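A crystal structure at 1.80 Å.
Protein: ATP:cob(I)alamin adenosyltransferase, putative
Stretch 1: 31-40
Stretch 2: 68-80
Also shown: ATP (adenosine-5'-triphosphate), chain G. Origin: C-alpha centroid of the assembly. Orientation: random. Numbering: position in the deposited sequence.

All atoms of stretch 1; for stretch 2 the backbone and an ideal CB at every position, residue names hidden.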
# COMPACT_ATOMS: atom_id res chain seq x y z
N ALA B 31 15.35 9.79 0.26
CA ALA B 31 14.03 10.35 -0.05
C ALA B 31 13.64 10.17 -1.51
O ALA B 31 12.46 9.98 -1.83
CB ALA B 31 14.01 11.84 0.31
N ARG B 32 14.62 10.22 -2.41
CA ARG B 32 14.33 10.05 -3.83
C ARG B 32 13.91 8.62 -4.15
O ARG B 32 13.00 8.38 -4.95
CB ARG B 32 15.56 10.44 -4.67
CG ARG B 32 15.33 10.40 -6.18
CD ARG B 32 16.54 10.95 -6.94
NE ARG B 32 16.70 12.39 -6.77
CZ ARG B 32 16.03 13.31 -7.45
NH1 ARG B 32 15.15 12.96 -8.38
NH2 ARG B 32 16.25 14.60 -7.22
N ILE B 33 14.57 7.65 -3.52
CA ILE B 33 14.25 6.25 -3.75
C ILE B 33 12.87 5.93 -3.16
O ILE B 33 12.13 5.12 -3.70
CB ILE B 33 15.32 5.32 -3.12
CG1 ILE B 33 16.69 5.62 -3.75
CG2 ILE B 33 14.96 3.86 -3.34
CD1 ILE B 33 16.70 5.51 -5.27
N ALA B 34 12.54 6.58 -2.05
CA ALA B 34 11.25 6.38 -1.41
C ALA B 34 10.13 6.89 -2.32
O ALA B 34 9.09 6.24 -2.47
CB ALA B 34 11.20 7.10 -0.07
N ALA B 35 10.33 8.06 -2.93
CA ALA B 35 9.31 8.62 -3.82
C ALA B 35 9.14 7.71 -5.04
O ALA B 35 8.01 7.42 -5.45
CB ALA B 35 9.70 10.03 -4.25
N ILE B 36 10.25 7.27 -5.62
CA ILE B 36 10.18 6.38 -6.77
C ILE B 36 9.39 5.14 -6.38
O ILE B 36 8.57 4.63 -7.15
CB ILE B 36 11.59 5.93 -7.23
CG1 ILE B 36 12.33 7.11 -7.87
CG2 ILE B 36 11.48 4.76 -8.20
CD1 ILE B 36 13.82 6.88 -8.02
N GLY B 37 9.63 4.65 -5.16
CA GLY B 37 8.94 3.46 -4.68
C GLY B 37 7.44 3.63 -4.55
O GLY B 37 6.67 2.76 -4.97
N ASP B 38 7.02 4.74 -3.95
CA ASP B 38 5.59 4.99 -3.76
C ASP B 38 4.88 5.15 -5.10
O ASP B 38 3.73 4.75 -5.24
CB ASP B 38 5.37 6.24 -2.91
CG ASP B 38 5.66 6.01 -1.44
OD1 ASP B 38 5.64 4.85 -0.99
OD2 ASP B 38 5.91 7.01 -0.73
N VAL B 39 5.57 5.73 -6.08
CA VAL B 39 4.97 5.90 -7.41
C VAL B 39 4.78 4.52 -8.04
O VAL B 39 3.75 4.25 -8.66
CB VAL B 39 5.87 6.78 -8.32
CG1 VAL B 39 5.37 6.75 -9.77
CG2 VAL B 39 5.87 8.20 -7.80
N ASP B 40 5.77 3.65 -7.84
CA ASP B 40 5.74 2.28 -8.36
C ASP B 40 4.61 1.51 -7.67
O ASP B 40 3.86 0.78 -8.32
CB ASP B 40 7.09 1.61 -8.07
CG ASP B 40 7.26 0.26 -8.76
OD1 ASP B 40 8.19 -0.49 -8.36
OD2 ASP B 40 6.50 -0.07 -9.69
N UNK B 68 2.02 7.16 -17.81
CA UNK B 68 2.41 8.45 -17.23
C UNK B 68 3.23 8.22 -15.97
O UNK B 68 4.25 8.88 -15.74
CB UNK B 68 1.18 9.30 -16.92
N UNK B 69 2.76 7.30 -15.14
CA UNK B 69 3.44 6.99 -13.88
C UNK B 69 4.80 6.37 -14.12
O UNK B 69 5.73 6.57 -13.33
CB UNK B 69 2.59 6.05 -13.03
N UNK B 70 4.93 5.61 -15.20
CA UNK B 70 6.21 5.01 -15.52
C UNK B 70 7.19 6.14 -15.85
O UNK B 70 8.34 6.12 -15.43
CB UNK B 70 6.08 4.02 -16.68
N UNK B 71 6.71 7.14 -16.60
CA UNK B 71 7.56 8.27 -16.96
C UNK B 71 7.86 9.17 -15.77
O UNK B 71 8.96 9.71 -15.65
CB UNK B 71 6.90 9.09 -18.07
N UNK B 72 6.88 9.33 -14.88
CA UNK B 72 7.07 10.16 -13.70
C UNK B 72 8.17 9.53 -12.85
O UNK B 72 9.05 10.22 -12.34
CB UNK B 72 5.77 10.31 -12.91
N UNK B 73 8.12 8.20 -12.72
CA UNK B 73 9.14 7.50 -11.95
C UNK B 73 10.49 7.64 -12.63
O UNK B 73 11.52 7.80 -11.96
CB UNK B 73 8.78 6.02 -11.78
N UNK B 74 10.48 7.59 -13.96
CA UNK B 74 11.71 7.73 -14.71
C UNK B 74 12.31 9.11 -14.49
O UNK B 74 13.53 9.26 -14.43
CB UNK B 74 11.46 7.48 -16.20
N UNK B 75 11.45 10.11 -14.36
CA UNK B 75 11.91 11.47 -14.13
C UNK B 75 12.55 11.57 -12.74
O UNK B 75 13.52 12.30 -12.55
CB UNK B 75 10.75 12.46 -14.27
N UNK B 76 11.99 10.84 -11.79
CA UNK B 76 12.53 10.85 -10.43
C UNK B 76 13.85 10.09 -10.39
O UNK B 76 14.68 10.33 -9.52
CB UNK B 76 11.53 10.24 -9.44
N UNK B 77 14.03 9.16 -11.33
CA UNK B 77 15.24 8.34 -11.42
C UNK B 77 16.41 9.08 -12.06
O UNK B 77 17.58 8.78 -11.78
CB UNK B 77 14.95 7.07 -12.22
N UNK B 78 16.10 10.02 -12.94
CA UNK B 78 17.14 10.79 -13.62
C UNK B 78 17.04 12.25 -13.22
O UNK B 78 16.32 13.03 -13.83
CB UNK B 78 17.03 10.64 -15.14
N UNK B 79 17.77 12.64 -12.16
CA UNK B 79 17.77 14.02 -11.67
C UNK B 79 17.95 15.03 -12.80
O UNK B 79 18.84 14.88 -13.64
CB UNK B 79 18.88 14.21 -10.63
N UNK B 80 17.11 16.06 -12.81
CA UNK B 80 17.20 17.08 -13.83
C UNK B 80 16.43 16.73 -15.09
O UNK B 80 16.33 17.53 -16.01
CB UNK B 80 18.67 17.33 -14.18
PG ATP G . 20.06 -5.72 -7.56
O1G ATP G . 20.70 -5.88 -6.20
O2G ATP G . 20.82 -6.39 -8.67
O3G ATP G . 18.64 -6.23 -7.60
PB ATP G . 19.37 -2.90 -7.04
O1B ATP G . 18.73 -3.43 -5.79
O2B ATP G . 20.40 -1.81 -6.84
O3B ATP G . 20.05 -4.11 -7.92
PA ATP G . 16.92 -3.13 -8.61
O1A ATP G . 16.19 -3.75 -7.47
O2A ATP G . 17.36 -3.99 -9.79
O3A ATP G . 18.23 -2.31 -8.06
O5' ATP G . 15.97 -1.95 -9.15
C5' ATP G . 16.38 -1.11 -10.21
C4' ATP G . 15.88 0.32 -10.00
O4' ATP G . 14.84 0.41 -9.00
C3' ATP G . 17.01 1.26 -9.58
O3' ATP G . 17.28 2.21 -10.63
C2' ATP G . 16.56 1.92 -8.28
O2' ATP G . 16.52 3.35 -8.43
C1' ATP G . 15.19 1.35 -7.95
N9 ATP G . 15.16 0.66 -6.61
C8 ATP G . 16.04 -0.27 -6.16
N7 ATP G . 15.74 -0.69 -4.91
C5 ATP G . 14.64 -0.03 -4.52
C6 ATP G . 13.77 0.01 -3.29
N6 ATP G . 14.05 -0.77 -2.21
N1 ATP G . 12.69 0.87 -3.30
C2 ATP G . 12.39 1.66 -4.37
N3 ATP G . 13.14 1.67 -5.51
C4 ATP G . 14.25 0.87 -5.65

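The two helices run antiparallel, at 173°, with axes 9.3 Å apart at closest approach, so successive turns of 68-77 meet Val39, Ile36 and then Arg32.

Position 68 has nothing of stretch 1 within reach of its CB, and this contact leaves its side chain open; it is Asp68. At position 69 the CA-to-CB bond points toward stretch 1, and the ideal CB lies 4.3 Å from Val39 CG1. Any aliphatic residue would suit this apolar neighbour; the deposited residue is Leu69, whose backbone O also lies 3.6 Å from Val39 CG1. Positions 70 and 71 find no partner here and are Phe70 and Asp71.

Position 72 points sideways, its ideal CB 4.8 Å from Val39 CG1, so a branched or long apolar side chain could reach back to the valine. It is Leu72, and its CD2 comes within 4.0 Å of Val39 CG2. Position 73 is where the backbones come closest, its CA 5.4 Å from the CA of Ile36. An ideal CB there would stand 4.0 Å from Val39 CG1 and 4.7 Å from Ile36 CG2, which leaves room for alanine as well as glycine. Gly73 is found, and Val39 packs as a knob among Leu69, Leu72, Gly73 and the side chain at 76. Position 74 points away with room for a CB, so glycine is not required; it is Gly74. Position 75 also points away, permitting a polar residue: Glu75, whose backbone O accepts from a water that in turn accepts from Arg32 NH1.

At position 76 the CA-to-CB bond points sideways, and the ideal CB is 3.6 Å from Ile36 CG1 and 4.6 Å from Arg32 NH1; a long apolar side chain, leucine or methionine for instance, could run on toward Ala35 and Val39. Leu76 does so: its CD1 lies 4.1 Å from Ala35 CB and 4.0 Å from Val39 CG2. Arg32 NH1 donates a hydrogen bond to Leu76 O at 2.9 Å and 161°.

Position 77 points away, yet its ideal CB is 4.3 Å from Ile36 CD1; a small or medium apolar group would fit. Cys77 brings SG 3.6 Å from Ile36 CD1.

Position 78 leaves helical angles and points away, tolerating many residues; it is Ile78. Position 79, at -48/132, suits proline among others, with its ideal CB 4.3 Å from Arg32 NH2. Pro79 lays CG over one face of the guanidinium, 4.0 Å from Arg32 CZ. Position 80, at 86/-5, would jam a CB against the preceding carbonyl O, which calls for glycine: Gly80.

Stretch 2 68-80: DLFDLGGELCIPG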
# COMPACT_ATOMS: atom_id res chain seq x y z
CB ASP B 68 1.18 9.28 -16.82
CG ASP B 68 0.37 9.78 -18.00
OD1 ASP B 68 0.81 9.66 -19.16
OD2 ASP B 68 -0.73 10.32 -17.74
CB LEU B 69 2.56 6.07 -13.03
CG LEU B 69 1.29 6.75 -12.51
CD1 LEU B 69 0.50 5.77 -11.65
CD2 LEU B 69 1.66 7.99 -11.70
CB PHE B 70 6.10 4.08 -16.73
CG PHE B 70 7.38 3.40 -17.08
CD1 PHE B 70 7.82 2.30 -16.36
CD2 PHE B 70 8.19 3.89 -18.11
CE1 PHE B 70 9.04 1.69 -16.65
CE2 PHE B 70 9.41 3.30 -18.41
CZ PHE B 70 9.84 2.19 -17.67
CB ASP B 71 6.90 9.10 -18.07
CG ASP B 71 6.88 8.37 -19.40
OD1 ASP B 71 7.63 7.38 -19.56
OD2 ASP B 71 6.13 8.80 -20.30
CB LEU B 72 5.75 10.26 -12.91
CG LEU B 72 5.65 11.36 -11.86
CD1 LEU B 72 4.19 11.64 -11.55
CD2 LEU B 72 6.39 10.96 -10.60
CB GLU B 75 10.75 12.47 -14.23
CG GLU B 75 11.19 13.91 -14.02
CD GLU B 75 10.07 14.91 -14.25
OE1 GLU B 75 9.21 14.66 -15.13
OE2 GLU B 75 10.06 15.97 -13.58
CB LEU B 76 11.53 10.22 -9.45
CG LEU B 76 10.20 10.96 -9.29
CD1 LEU B 76 9.29 10.18 -8.34
CD2 LEU B 76 10.45 12.36 -8.76
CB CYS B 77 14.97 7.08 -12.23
SG CYS B 77 13.91 5.86 -11.44
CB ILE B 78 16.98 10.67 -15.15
CG1 ILE B 78 17.03 9.20 -15.56
CG2 ILE B 78 18.09 11.46 -15.84
CD1 ILE B 78 16.81 8.96 -17.04
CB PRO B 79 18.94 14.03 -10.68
CG PRO B 79 18.91 12.64 -10.13
CD PRO B 79 18.70 11.80 -11.37
O HOH W 1 13.91 14.26 -11.04
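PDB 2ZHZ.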